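Local coordinates for germination protein YpeB (PDB 5BOI) that takes part in the germination of Bacillus spores and, through its C-terminal PepSY-containing part, probably acts as an inhibitory protein, at residues R129-S134 / R214-A219; K157-D162 / N196-C201. All coordinates share one frame; numbering follows the deposited sequence.

Contact 1 (R129-S134 / R214-A219); sequences RIYPDS and RIFINA
Y131 and F216 meet across a wide backbone gap, their CA atoms 11.5 Å apart, so side chains alone join the corner after strand 129-130 to strand 211-218. The contact bridges two PepSY-family parts of the chain: 129-134 belongs to the YpeB PepSY1-PepSY2 region, 214-219 to the C-terminal PepSY (peptidase propeptide and YPEB) domain. I130 to D133 form a type I beta turn, closed by D133 N on I130 O. Y131 leaves from this turn and reaches toward strand 211-218.

The two rings make a T-shaped stack. F216 presents its edge to one face of Y131; the planes stand at 88° and the centroids lie 5.2 Å apart. CE2 and CZ of F216 do the touching. CE2 comes to 3.7 Å from Y131 CE1, and CZ sits over the rim of the tyrosine ring rather than its middle. In F216, CG lies anti to the carbonyl carbon and beside the backbone N (chi1 -64°), which carries the ring toward Y131. A189 and I191 of strand 182-192 also touch Y131, so the stack lies against a third strand.

R214, from the same strand as F216, meets the hydroxyl end of the tyrosine, the two side chains running toward each other. Its chain bends at chi3 (-78°), which turns NE and the guanidinium so that one face is presented to the hydroxyl. R214 CD lies 3.5 Å from Y131 OH. In this buried contact NH1 and NH2 of R214 have firm partners in E228 and A107 O, while E203 is a weak one for Y131 OH. Y131 OH is 3.2 Å from R214 NE, but the angle is too poor for a hydrogen bond.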
loop_
_atom_site.group_PDB
_atom_site.type_symbol
_atom_site.label_atom_id
_atom_site.label_comp_id
_atom_site.label_asym_id
_atom_site.label_seq_id
_atom_site.Cartn_x
_atom_site.Cartn_y
_atom_site.Cartn_z
ATOM N N ARG A 129 -6.416 4.553 -11.267
ATOM C CA ARG A 129 -5.751 4.344 -9.969
ATOM C C ARG A 129 -6.671 4.743 -8.817
ATOM O O ARG A 129 -7.110 5.891 -8.743
ATOM C CB ARG A 129 -4.450 5.137 -9.902
ATOM C CG ARG A 129 -3.388 4.473 -10.773
ATOM C CD ARG A 129 -2.166 5.303 -11.071
ATOM N NE ARG A 129 -1.428 4.662 -12.159
ATOM C CZ ARG A 129 -0.200 4.992 -12.542
ATOM N NH1 ARG A 129 0.454 5.971 -11.927
ATOM N NH2 ARG A 129 0.372 4.334 -13.543
ATOM N N ILE A 130 -6.965 3.797 -7.937
ATOM C CA ILE A 130 -7.904 4.040 -6.848
ATOM C C ILE A 130 -7.088 4.280 -5.579
ATOM O O ILE A 130 -6.754 3.343 -4.845
ATOM C CB ILE A 130 -8.863 2.854 -6.622
ATOM C CG1 ILE A 130 -9.492 2.367 -7.931
ATOM C CG2 ILE A 130 -9.900 3.191 -5.579
ATOM C CD1 ILE A 130 -10.348 3.390 -8.626
ATOM N N TYR A 131 -6.739 5.533 -5.344
ATOM C CA TYR A 131 -5.857 5.851 -4.224
ATOM C C TYR A 131 -6.374 5.463 -2.820
ATOM O O TYR A 131 -5.563 5.091 -1.975
ATOM C CB TYR A 131 -5.475 7.338 -4.284
ATOM C CG TYR A 131 -4.353 7.566 -5.276
ATOM C CD1 TYR A 131 -4.617 7.698 -6.633
ATOM C CD2 TYR A 131 -3.038 7.645 -4.854
ATOM C CE1 TYR A 131 -3.593 7.884 -7.540
ATOM C CE2 TYR A 131 -2.016 7.839 -5.738
ATOM C CZ TYR A 131 -2.278 7.942 -7.062
ATOM O OH TYR A 131 -1.223 8.124 -7.921
ATOM N N PRO A 132 -7.702 5.509 -2.566
ATOM C CA PRO A 132 -8.192 5.030 -1.258
ATOM C C PRO A 132 -7.907 3.547 -0.971
ATOM O O PRO A 132 -7.793 3.156 0.190
ATOM C CB PRO A 132 -9.704 5.260 -1.350
ATOM C CG PRO A 132 -9.853 6.390 -2.327
ATOM C CD PRO A 132 -8.780 6.162 -3.341
ATOM N N ASP A 133 -7.798 2.743 -2.021
ATOM C CA ASP A 133 -7.629 1.297 -1.892
ATOM C C ASP A 133 -6.139 0.941 -1.896
ATOM O O ASP A 133 -5.580 0.515 -2.921
ATOM C CB ASP A 133 -8.371 0.581 -3.023
ATOM C CG ASP A 133 -9.887 0.785 -2.943
ATOM O OD1 ASP A 133 -10.330 1.667 -2.172
ATOM O OD2 ASP A 133 -10.634 0.080 -3.647
ATOM N N SER A 134 -5.502 1.127 -0.747
ATOM C CA SER A 134 -4.043 1.122 -0.698
ATOM C C SER A 134 -3.433 0.029 0.186
ATOM O O SER A 134 -4.049 -0.485 1.123
ATOM C CB SER A 134 -3.538 2.490 -0.225
ATOM O OG SER A 134 -3.913 2.760 1.120
ATOM N N ARG A 214 3.176 15.215 -8.030
ATOM C CA ARG A 214 1.947 14.640 -8.556
ATOM C C ARG A 214 0.847 15.679 -8.384
ATOM O O ARG A 214 0.654 16.233 -7.282
ATOM C CB ARG A 214 1.573 13.344 -7.837
ATOM C CG ARG A 214 0.414 12.571 -8.497
ATOM C CD ARG A 214 0.134 11.296 -7.683
ATOM N NE ARG A 214 1.119 10.259 -7.964
ATOM C CZ ARG A 214 1.853 9.624 -7.053
ATOM N NH1 ARG A 214 1.740 9.907 -5.751
ATOM N NH2 ARG A 214 2.695 8.685 -7.457
ATOM N N ILE A 215 0.146 15.945 -9.473
ATOM C CA ILE A 215 -0.946 16.922 -9.469
ATOM C C ILE A 215 -2.240 16.283 -9.938
ATOM O O ILE A 215 -2.281 15.648 -11.008
ATOM C CB ILE A 215 -0.613 18.129 -10.351
ATOM C CG1 ILE A 215 0.588 18.883 -9.775
ATOM C CG2 ILE A 215 -1.838 19.120 -10.420
ATOM C CD1 ILE A 215 1.431 19.588 -10.827
ATOM N N PHE A 216 -3.302 16.455 -9.149
ATOM C CA PHE A 216 -4.612 15.926 -9.521
ATOM C C PHE A 216 -5.545 17.045 -9.989
ATOM O O PHE A 216 -5.752 18.022 -9.242
ATOM C CB PHE A 216 -5.253 15.198 -8.341
ATOM C CG PHE A 216 -4.499 13.961 -7.896
ATOM C CD1 PHE A 216 -3.445 14.055 -7.000
ATOM C CD2 PHE A 216 -4.869 12.706 -8.372
ATOM C CE1 PHE A 216 -2.762 12.906 -6.576
ATOM C CE2 PHE A 216 -4.196 11.560 -7.953
ATOM C CZ PHE A 216 -3.146 11.667 -7.059
ATOM N N ILE A 217 -6.102 16.894 -11.191
ATOM C CA ILE A 217 -7.043 17.876 -11.761
ATOM C C ILE A 217 -8.437 17.237 -11.861
ATOM O O ILE A 217 -8.595 16.173 -12.465
ATOM C CB ILE A 217 -6.590 18.353 -13.159
ATOM C CG1 ILE A 217 -5.245 19.080 -13.101
ATOM C CG2 ILE A 217 -7.650 19.252 -13.844
ATOM C CD1 ILE A 217 -5.204 20.264 -12.173
ATOM N N ASN A 218 -9.436 17.866 -11.241
ATOM C CA ASN A 218 -10.802 17.340 -11.248
ATOM C C ASN A 218 -11.285 17.090 -12.692
ATOM O O ASN A 218 -11.173 17.975 -13.541
ATOM C CB ASN A 218 -11.753 18.320 -10.524
ATOM C CG ASN A 218 -13.155 17.737 -10.334
ATOM O OD1 ASN A 218 -13.888 17.509 -11.298
ATOM N ND2 ASN A 218 -13.523 17.489 -9.083
ATOM N N ALA A 219 -11.792 15.888 -12.979
ATOM C CA ALA A 219 -12.140 15.500 -14.369
ATOM C C ALA A 219 -13.474 16.082 -14.838
ATOM O O ALA A 219 -13.855 15.875 -15.996
ATOM C CB ALA A 219 -12.173 13.985 -14.506
#

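Contact 2 (K157-D162 / N196-C201); sequences KHRTRD and NEEVLC
E198 receives both R159 and R161 on one carboxylate, forming a salt-bridge network at the protein surface. Followed outward, the R161 chain runs from CB to CG, which lies over one face of the R159 guanidinium, 3.6 Å above its plane. CD passes 3.8 Å from E198 OE1. NE then bonds to OE1 at 2.9 Å, nearly straight at 172°. NH1 does the same with E198 OE2, also at 2.9 Å. This is a side-on, two-nitrogen grip using the syn lone pairs of both oxygens, with the two flat groups only 13° from coplanar. The remaining nitrogen, NH2, forms a salt bridge with D133. R159, from the same loop, runs head-on toward E198, but its bonds are weak: NH1 is 3.2 Å from E198 OE1, NH2 is 3.3 Å from E198 OE2, and the groups are tilted by 33°. An alanine in place of R161 would probably leave D133 without this salt bridge and E198 without its two straight bonds, keeping the weak ones from R159. The network ties the loop between helices 152-156 and 170-175 to the start of strand 198-208, beside I190 of strand 182-192.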
loop_
_atom_site.group_PDB
_atom_site.type_symbol
_atom_site.label_atom_id
_atom_site.label_comp_id
_atom_site.label_asym_id
_atom_site.label_seq_id
_atom_site.Cartn_x
_atom_site.Cartn_y
_atom_site.Cartn_z
ATOM N N LYS A 157 -11.752 -0.882 2.409
ATOM C CA LYS A 157 -12.324 0.234 1.652
ATOM C C LYS A 157 -12.685 -0.182 0.234
ATOM O O LYS A 157 -13.361 0.559 -0.484
ATOM C CB LYS A 157 -11.362 1.423 1.598
ATOM C CG LYS A 157 -11.309 2.240 2.875
ATOM C CD LYS A 157 -10.205 3.295 2.836
ATOM C CE LYS A 157 -10.125 4.027 4.176
ATOM N NZ LYS A 157 -8.906 4.878 4.328
ATOM N N HIS A 158 -12.235 -1.361 -0.180
ATOM C CA HIS A 158 -12.498 -1.790 -1.543
ATOM C C HIS A 158 -13.970 -2.068 -1.759
ATOM O O HIS A 158 -14.651 -2.599 -0.885
ATOM C CB HIS A 158 -11.701 -3.033 -1.913
ATOM C CG HIS A 158 -11.834 -3.412 -3.353
ATOM N ND1 HIS A 158 -12.892 -4.154 -3.832
ATOM C CD2 HIS A 158 -11.063 -3.118 -4.425
ATOM C CE1 HIS A 158 -12.757 -4.316 -5.137
ATOM N NE2 HIS A 158 -11.655 -3.697 -5.521
ATOM N N ARG A 159 -14.441 -1.702 -2.944
ATOM C CA ARG A 159 -15.795 -1.991 -3.380
ATOM C C ARG A 159 -15.846 -1.865 -4.894
ATOM O O ARG A 159 -15.053 -1.131 -5.485
ATOM C CB ARG A 159 -16.798 -1.038 -2.730
ATOM C CG ARG A 159 -16.728 0.374 -3.281
ATOM C CD ARG A 159 -17.739 1.290 -2.624
ATOM N NE ARG A 159 -17.984 2.477 -3.437
ATOM C CZ ARG A 159 -17.265 3.591 -3.366
ATOM N NH1 ARG A 159 -17.558 4.623 -4.147
ATOM N NH2 ARG A 159 -16.251 3.674 -2.513
ATOM N N THR A 160 -16.763 -2.585 -5.527
ATOM C CA THR A 160 -16.968 -2.402 -6.953
ATOM C C THR A 160 -17.634 -1.040 -7.174
ATOM O O THR A 160 -18.712 -0.746 -6.649
ATOM C CB THR A 160 -17.795 -3.554 -7.582
ATOM O OG1 THR A 160 -17.988 -3.302 -8.980
ATOM C CG2 THR A 160 -19.143 -3.732 -6.889
ATOM N N ARG A 161 -16.940 -0.192 -7.919
ATOM C CA ARG A 161 -17.415 1.146 -8.212
ATOM C C ARG A 161 -17.788 1.201 -9.688
ATOM O O ARG A 161 -17.186 0.500 -10.506
ATOM C CB ARG A 161 -16.333 2.187 -7.904
ATOM C CG ARG A 161 -15.757 2.153 -6.483
ATOM C CD ARG A 161 -14.366 2.795 -6.451
ATOM N NE ARG A 161 -13.936 3.182 -5.103
ATOM C CZ ARG A 161 -13.278 2.385 -4.265
ATOM N NH1 ARG A 161 -12.923 2.828 -3.062
ATOM N NH2 ARG A 161 -12.972 1.142 -4.630
ATOM N N ASP A 162 -18.768 2.019 -10.050
ATOM C CA ASP A 162 -18.963 2.293 -11.471
ATOM C C ASP A 162 -18.491 3.720 -11.692
ATOM O O ASP A 162 -19.163 4.674 -11.322
ATOM C CB ASP A 162 -20.413 2.101 -11.931
ATOM C CG ASP A 162 -20.658 2.659 -13.331
ATOM O OD1 ASP A 162 -20.088 2.110 -14.304
ATOM O OD2 ASP A 162 -21.455 3.607 -13.480
ATOM N N ASN A 196 -13.260 14.252 2.079
ATOM C CA ASN A 196 -13.435 12.799 2.177
ATOM C C ASN A 196 -14.538 12.199 1.281
ATOM O O ASN A 196 -15.198 11.221 1.650
ATOM C CB ASN A 196 -13.698 12.410 3.636
ATOM C CG ASN A 196 -13.527 10.924 3.884
ATOM O OD1 ASN A 196 -14.486 10.219 4.194
ATOM N ND2 ASN A 196 -12.305 10.440 3.730
ATOM N N GLU A 197 -14.736 12.772 0.100
ATOM C CA GLU A 197 -15.622 12.147 -0.877
ATOM C C GLU A 197 -14.856 11.807 -2.156
ATOM O O GLU A 197 -14.009 12.576 -2.604
ATOM C CB GLU A 197 -16.811 13.055 -1.189
ATOM C CG GLU A 197 -17.770 13.268 -0.022
ATOM C CD GLU A 197 -18.937 14.179 -0.377
ATOM O OE1 GLU A 197 -18.688 15.334 -0.774
ATOM O OE2 GLU A 197 -20.100 13.744 -0.251
ATOM N N GLU A 198 -15.163 10.661 -2.747
ATOM C CA GLU A 198 -14.437 10.193 -3.933
ATOM C C GLU A 198 -14.742 11.026 -5.181
ATOM O O GLU A 198 -15.895 11.278 -5.530
ATOM C CB GLU A 198 -14.729 8.712 -4.179
ATOM C CG GLU A 198 -14.139 7.838 -3.064
ATOM C CD GLU A 198 -14.112 6.356 -3.380
ATOM O OE1 GLU A 198 -14.648 5.941 -4.429
ATOM O OE2 GLU A 198 -13.555 5.601 -2.553
ATOM N N VAL A 199 -13.675 11.463 -5.833
ATOM C CA VAL A 199 -13.736 12.322 -7.004
ATOM C C VAL A 199 -12.851 11.771 -8.119
ATOM O O VAL A 199 -11.738 11.326 -7.848
ATOM C CB VAL A 199 -13.289 13.757 -6.638
ATOM C CG1 VAL A 199 -12.979 14.560 -7.879
ATOM C CG2 VAL A 199 -14.396 14.454 -5.824
ATOM N N LEU A 200 -13.346 11.774 -9.355
ATOM C CA LEU A 200 -12.527 11.342 -10.492
ATOM C C LEU A 200 -11.633 12.484 -10.963
ATOM O O LEU A 200 -12.119 13.597 -11.180
ATOM C CB LEU A 200 -13.406 10.859 -11.654
ATOM C CG LEU A 200 -12.692 10.280 -12.881
ATOM C CD1 LEU A 200 -11.987 8.954 -12.570
ATOM C CD2 LEU A 200 -13.672 10.099 -14.059
ATOM N N CYS A 201 -10.342 12.199 -11.139
ATOM C CA CYS A 201 -9.347 13.202 -11.547
ATOM C C CYS A 201 -8.425 12.722 -12.653
ATOM O O CYS A 201 -8.170 11.531 -12.783
ATOM C CB CYS A 201 -8.448 13.605 -10.369
ATOM S SG CYS A 201 -9.270 14.283 -8.930
#

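In the fold
Contacts 1 and 2 lie with their centres about 10 Å apart, and both join the two PepSY-family parts of the chain. They use neighbouring antiparallel strands, 198-208 and 211-218, which follow each other in sequence. A probable backbone hydrogen bond, A219 N to L200 O at 2.9 Å, links 214-219 to 196-201. A second link is the salt bridge from D133 OD2, in the turn of contact 1, to R161 NH2 of contact 2 at 2.7 Å. The turn and the loop are thus joined to each other as well as to the strands. One contact is buried and mainly aromatic, the other superficial and ionic.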